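Long-range contacts in minor capsid protein VP1 (Human bocavirus 3, PDB 5US7), which probably self-assembles, in sixty copies, into the T=1 icosahedral capsid shell of the virus, with a channel at each five-fold axis: residues G85-C90 with I197-E202; A208-I213 with A325-G330. All coordinates share one frame; numbering follows the deposited sequence.

How the contacts relate
Both contacts belong to the long loops that decorate the capsid protein's jelly-roll framework, and neither joins two strands of it. Segments 197-202 and 208-213 are successive parts of one connection after strand 185-190, while 85-90 and 325-330 come from different loops. The two centres lie about 10 Å apart, with A201 against E210 and E199 and L200 against I327. Contact 1 is mostly buried, its centre about 24 Å from the centre of the chain; the centre of contact 2, only partly buried, is about 32 Å from it. Contact 1 packs an imidazole and an arginine beside another subunit, whereas contact 2 sets a glutamate carboxylate on a loop, with solvent-facing asparagine at its margin.

Contact 1. Residues G85-C90 with I197-E202; sequences GKSQRC and IHELAE
The imidazole of H198 and the guanidinium of R89 are the flat groups here, their planes 46° apart and their side chains crossing at about a right angle. Over one side of the imidazole plane, near CG, sits a backbone carbonyl, with S87 O 3.3 Å from H198 CG. Both segments lie in long loops inserted into the parvovirus capsid jelly roll: one loop leaves strand 54-65, the other follows strand 185-190. At the imidazole edge, in its plane, R89 CB stands 3.8 Å from H198 CD2, while S87 CB meets the ring obliquely, 3.3 Å from H198 ND1. The guanidinium in turn has A201 O at its edge, with R89 NH2 2.8 Å from A201 O; the angle is too poor for a hydrogen bond. Torsions deliver both groups. H198 holds CG anti to its backbone N (chi1 -174°), which places the ring beside S87 and R89, and R89 bends at chi3 (64°) so that its tip passes the ring to reach the A201 carbonyl. Backbone hydrogen bonds of Q88 with I78 and of R89 with S77 brace the first loop against its own earlier part, and K86 makes a salt bridge with D312. I507 of a neighbouring subunit packs on both R89 and H198, so the pair forms part of a subunit interface. The same serine carbonyl also meets the root of the histidine side chain: S87 O lies 3.2 Å from H198 CB.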
loop_
_atom_site.group_PDB
_atom_site.type_symbol
_atom_site.label_atom_id
_atom_site.label_comp_id
_atom_site.label_asym_id
_atom_site.label_seq_id
_atom_site.Cartn_x
_atom_site.Cartn_y
_atom_site.Cartn_z
ATOM N N GLY A 85 40.063 -120.071 -7.933
ATOM C CA GLY A 85 38.631 -119.913 -7.746
ATOM C C GLY A 85 38.039 -118.650 -8.343
ATOM O O GLY A 85 37.141 -118.729 -9.172
ATOM N N LYS A 86 38.560 -117.498 -7.918
ATOM C CA LYS A 86 38.202 -116.179 -8.433
ATOM C C LYS A 86 36.703 -116.084 -8.699
ATOM O O LYS A 86 36.268 -115.977 -9.849
ATOM C CB LYS A 86 39.008 -115.859 -9.691
ATOM C CG LYS A 86 38.997 -114.383 -9.990
ATOM C CD LYS A 86 39.649 -113.691 -8.808
ATOM C CE LYS A 86 39.697 -112.194 -8.950
ATOM N NZ LYS A 86 40.598 -111.805 -10.049
ATOM N N SER A 87 35.916 -116.109 -7.631
ATOM C CA SER A 87 34.556 -116.627 -7.648
ATOM C C SER A 87 33.457 -115.583 -7.823
ATOM O O SER A 87 32.288 -115.939 -7.656
ATOM C CB SER A 87 34.303 -117.430 -6.373
ATOM O OG SER A 87 35.152 -118.560 -6.309
ATOM N N GLN A 88 33.776 -114.327 -8.155
ATOM C CA GLN A 88 32.868 -113.206 -7.894
ATOM C C GLN A 88 31.427 -113.506 -8.278
ATOM O O GLN A 88 31.152 -114.025 -9.361
ATOM C CB GLN A 88 33.316 -111.955 -8.652
ATOM C CG GLN A 88 34.518 -111.242 -8.102
ATOM C CD GLN A 88 35.807 -111.784 -8.631
ATOM O OE1 GLN A 88 35.827 -112.756 -9.381
ATOM N NE2 GLN A 88 36.901 -111.141 -8.265
ATOM N N ARG A 89 30.513 -113.191 -7.359
ATOM C CA ARG A 89 29.099 -113.483 -7.555
ATOM C C ARG A 89 28.391 -112.412 -8.377
ATOM O O ARG A 89 27.480 -112.725 -9.152
ATOM C CB ARG A 89 28.415 -113.671 -6.203
ATOM C CG ARG A 89 28.274 -112.428 -5.369
ATOM C CD ARG A 89 27.464 -112.754 -4.141
ATOM N NE ARG A 89 28.164 -113.719 -3.303
ATOM C CZ ARG A 89 27.587 -114.452 -2.361
ATOM N NH1 ARG A 89 26.289 -114.336 -2.135
ATOM N NH2 ARG A 89 28.308 -115.303 -1.649
ATOM N N CYS A 90 28.788 -111.159 -8.215
ATOM C CA CYS A 90 28.210 -110.003 -8.910
ATOM C C CYS A 90 26.701 -109.928 -8.656
ATOM O O CYS A 90 26.215 -110.423 -7.634
ATOM C CB CYS A 90 28.593 -110.103 -10.370
ATOM S SG CYS A 90 28.008 -108.771 -11.418
ATOM N N ILE A 197 32.786 -110.300 -1.750
ATOM C CA ILE A 197 33.639 -111.382 -2.219
ATOM C C ILE A 197 32.863 -112.685 -2.112
ATOM O O ILE A 197 32.140 -112.911 -1.138
ATOM C CB ILE A 197 34.947 -111.434 -1.412
ATOM C CG1 ILE A 197 35.705 -110.122 -1.540
ATOM C CG2 ILE A 197 35.853 -112.520 -1.936
ATOM C CD1 ILE A 197 35.520 -109.203 -0.389
ATOM N N HIS A 198 32.987 -113.544 -3.122
ATOM C CA HIS A 198 32.259 -114.807 -3.081
ATOM C C HIS A 198 32.882 -115.764 -2.076
ATOM O O HIS A 198 32.174 -116.375 -1.271
ATOM C CB HIS A 198 32.206 -115.427 -4.467
ATOM C CG HIS A 198 31.365 -116.659 -4.535
ATOM N ND1 HIS A 198 31.847 -117.906 -4.211
ATOM C CD2 HIS A 198 30.064 -116.830 -4.864
ATOM C CE1 HIS A 198 30.884 -118.798 -4.356
ATOM N NE2 HIS A 198 29.792 -118.170 -4.749
ATOM N N GLU A 199 34.202 -115.899 -2.100
ATOM C CA GLU A 199 34.913 -116.363 -0.924
ATOM C C GLU A 199 34.648 -115.373 0.195
ATOM O O GLU A 199 34.253 -114.238 -0.059
ATOM C CB GLU A 199 36.407 -116.449 -1.217
ATOM C CG GLU A 199 36.769 -117.527 -2.201
ATOM C CD GLU A 199 36.521 -118.890 -1.627
ATOM O OE1 GLU A 199 36.856 -119.062 -0.446
ATOM O OE2 GLU A 199 35.986 -119.773 -2.331
ATOM N N LEU A 200 34.835 -115.801 1.444
ATOM C CA LEU A 200 34.444 -114.912 2.533
ATOM C C LEU A 200 32.954 -114.626 2.432
ATOM O O LEU A 200 32.575 -113.594 1.873
ATOM C CB LEU A 200 35.217 -113.588 2.520
ATOM C CG LEU A 200 36.609 -113.405 3.107
ATOM C CD1 LEU A 200 37.636 -114.158 2.309
ATOM C CD2 LEU A 200 36.935 -111.928 3.114
ATOM N N ALA A 201 32.119 -115.512 2.986
ATOM C CA ALA A 201 30.716 -115.746 2.641
ATOM C C ALA A 201 30.537 -116.626 1.417
ATOM O O ALA A 201 29.714 -116.326 0.548
ATOM C CB ALA A 201 29.965 -114.436 2.407
ATOM N N GLU A 202 31.309 -117.706 1.342
ATOM C CA GLU A 202 31.029 -118.766 0.385
ATOM C C GLU A 202 29.558 -119.208 0.507
ATOM O O GLU A 202 28.855 -119.171 -0.500
ATOM C CB GLU A 202 31.983 -119.953 0.575
ATOM C CG GLU A 202 33.438 -119.708 0.285
ATOM C CD GLU A 202 34.277 -120.874 0.749
ATOM O OE1 GLU A 202 33.774 -121.668 1.567
ATOM O OE2 GLU A 202 35.413 -121.033 0.276
#

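Contact 2. Residues A208-I213 with A325-G330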
loop_
_atom_site.group_PDB
_atom_site.type_symbol
_atom_site.label_atom_id
_atom_site.label_comp_id
_atom_site.label_asym_id
_atom_site.label_seq_id
_atom_site.Cartn_x
_atom_site.Cartn_y
_atom_site.Cartn_z
ATOM N N ALA A 208 29.995 -118.313 10.853
ATOM C CA ALA A 208 29.642 -117.120 11.608
ATOM C C ALA A 208 30.621 -115.999 11.319
ATOM O O ALA A 208 30.356 -114.859 11.694
ATOM C CB ALA A 208 29.556 -117.343 13.131
ATOM N N VAL A 209 31.741 -116.277 10.664
ATOM C CA VAL A 209 32.596 -115.239 10.113
ATOM C C VAL A 209 32.119 -114.986 8.694
ATOM O O VAL A 209 31.707 -113.873 8.354
ATOM C CB VAL A 209 34.078 -115.636 10.153
ATOM C CG1 VAL A 209 34.922 -114.568 9.492
ATOM C CG2 VAL A 209 34.513 -115.853 11.586
ATOM N N GLU A 210 32.183 -116.018 7.851
ATOM C CA GLU A 210 31.582 -115.914 6.527
ATOM C C GLU A 210 30.088 -115.637 6.615
ATOM O O GLU A 210 29.539 -114.896 5.794
ATOM C CB GLU A 210 31.846 -117.183 5.717
ATOM C CG GLU A 210 33.271 -117.325 5.203
ATOM C CD GLU A 210 33.451 -118.559 4.341
ATOM O OE1 GLU A 210 32.559 -119.428 4.362
ATOM O OE2 GLU A 210 34.462 -118.649 3.614
ATOM N N LYS A 211 29.408 -116.218 7.605
ATOM C CA LYS A 211 27.973 -115.988 7.727
ATOM C C LYS A 211 27.675 -114.542 8.089
ATOM O O LYS A 211 26.710 -113.959 7.586
ATOM C CB LYS A 211 27.365 -116.928 8.758
ATOM C CG LYS A 211 25.864 -116.778 8.885
ATOM C CD LYS A 211 25.273 -117.848 9.776
ATOM C CE LYS A 211 23.776 -117.675 9.909
ATOM N NZ LYS A 211 23.433 -116.483 10.723
ATOM N N ALA A 212 28.484 -113.945 8.960
ATOM C CA ALA A 212 28.317 -112.528 9.249
ATOM C C ALA A 212 28.661 -111.673 8.042
ATOM O O ALA A 212 28.066 -110.611 7.848
ATOM C CB ALA A 212 29.179 -112.129 10.442
ATOM N N ILE A 213 29.617 -112.112 7.225
ATOM C CA ILE A 213 29.940 -111.377 6.010
ATOM C C ILE A 213 28.864 -111.587 4.957
ATOM O O ILE A 213 28.577 -110.684 4.169
ATOM C CB ILE A 213 31.328 -111.791 5.492
ATOM C CG1 ILE A 213 32.411 -111.351 6.470
ATOM C CG2 ILE A 213 31.599 -111.193 4.133
ATOM C CD1 ILE A 213 33.782 -111.893 6.137
ATOM N N ALA A 325 37.962 -117.651 8.585
ATOM C CA ALA A 325 37.164 -117.403 7.397
ATOM C C ALA A 325 37.033 -118.611 6.483
ATOM O O ALA A 325 36.451 -118.476 5.408
ATOM C CB ALA A 325 37.748 -116.231 6.607
ATOM N N ASN A 326 37.545 -119.782 6.876
ATOM C CA ASN A 326 37.536 -120.938 5.983
ATOM C C ASN A 326 38.286 -120.616 4.698
ATOM O O ASN A 326 39.518 -120.607 4.686
ATOM C CB ASN A 326 36.108 -121.399 5.673
ATOM C CG ASN A 326 36.072 -122.728 4.946
ATOM O OD1 ASN A 326 36.948 -123.571 5.129
ATOM N ND2 ASN A 326 35.060 -122.916 4.107
ATOM N N ILE A 327 37.539 -120.487 3.605
ATOM C CA ILE A 327 37.950 -120.037 2.263
ATOM C C ILE A 327 38.922 -120.927 1.496
ATOM O O ILE A 327 39.728 -120.419 0.719
ATOM C CB ILE A 327 38.514 -118.563 2.248
ATOM C CG1 ILE A 327 39.843 -118.382 2.987
ATOM C CG2 ILE A 327 37.462 -117.591 2.723
ATOM C CD1 ILE A 327 40.436 -117.013 2.841
ATOM N N ASN A 328 38.874 -122.233 1.738
ATOM C CA ASN A 328 38.911 -123.194 0.633
ATOM C C ASN A 328 39.983 -122.899 -0.417
ATOM O O ASN A 328 41.178 -123.018 -0.170
ATOM C CB ASN A 328 37.533 -123.262 -0.029
ATOM C CG ASN A 328 37.384 -124.455 -0.949
ATOM O OD1 ASN A 328 38.011 -125.492 -0.747
ATOM N ND2 ASN A 328 36.543 -124.315 -1.965
ATOM N N SER A 329 39.506 -122.512 -1.598
ATOM C CA SER A 329 40.334 -122.311 -2.776
ATOM C C SER A 329 41.342 -121.187 -2.556
ATOM O O SER A 329 41.216 -120.366 -1.646
ATOM C CB SER A 329 39.460 -121.994 -3.987
ATOM O OG SER A 329 40.250 -121.741 -5.134
ATOM N N GLY A 330 42.355 -121.162 -3.419
ATOM C CA GLY A 330 43.570 -120.411 -3.173
ATOM C C GLY A 330 43.476 -118.902 -3.254
ATOM O O GLY A 330 42.386 -118.326 -3.238
#
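An acidic side chain of the short helix running to residue 215 makes the close part of this contact, a helix-to-loop packing within the surface loops inserted into the capsid jelly roll. E210 runs out extended beyond CG (chi2 -177°) and lays its carboxylate along the loop backbone, with E210 OE2 2.7 Å from A325 O. The same oxygen also has apolar neighbours: I327 CG2 is 3.3 Å from E210 OE2, and N326 CB is 3.8 Å from it. E210 OE1 instead takes a weak hydrogen bond from the backbone N of E204, which may steady the carboxylate. With E202 packed against E210 as well, the acid is buried in surroundings that may favour its neutral form. The rest of the contact is looser. N326 is the exposed residue on the solvent side, its amide lying 62° from the carboxylate plane. Farther round the helix, K211 and A212 pack on L499 and L375 of two different neighbouring subunits. V209, partly exposed, adds a sparse apolar contact through one methyl branch, V209 CG1 lying 4.4 Å from A325 CB.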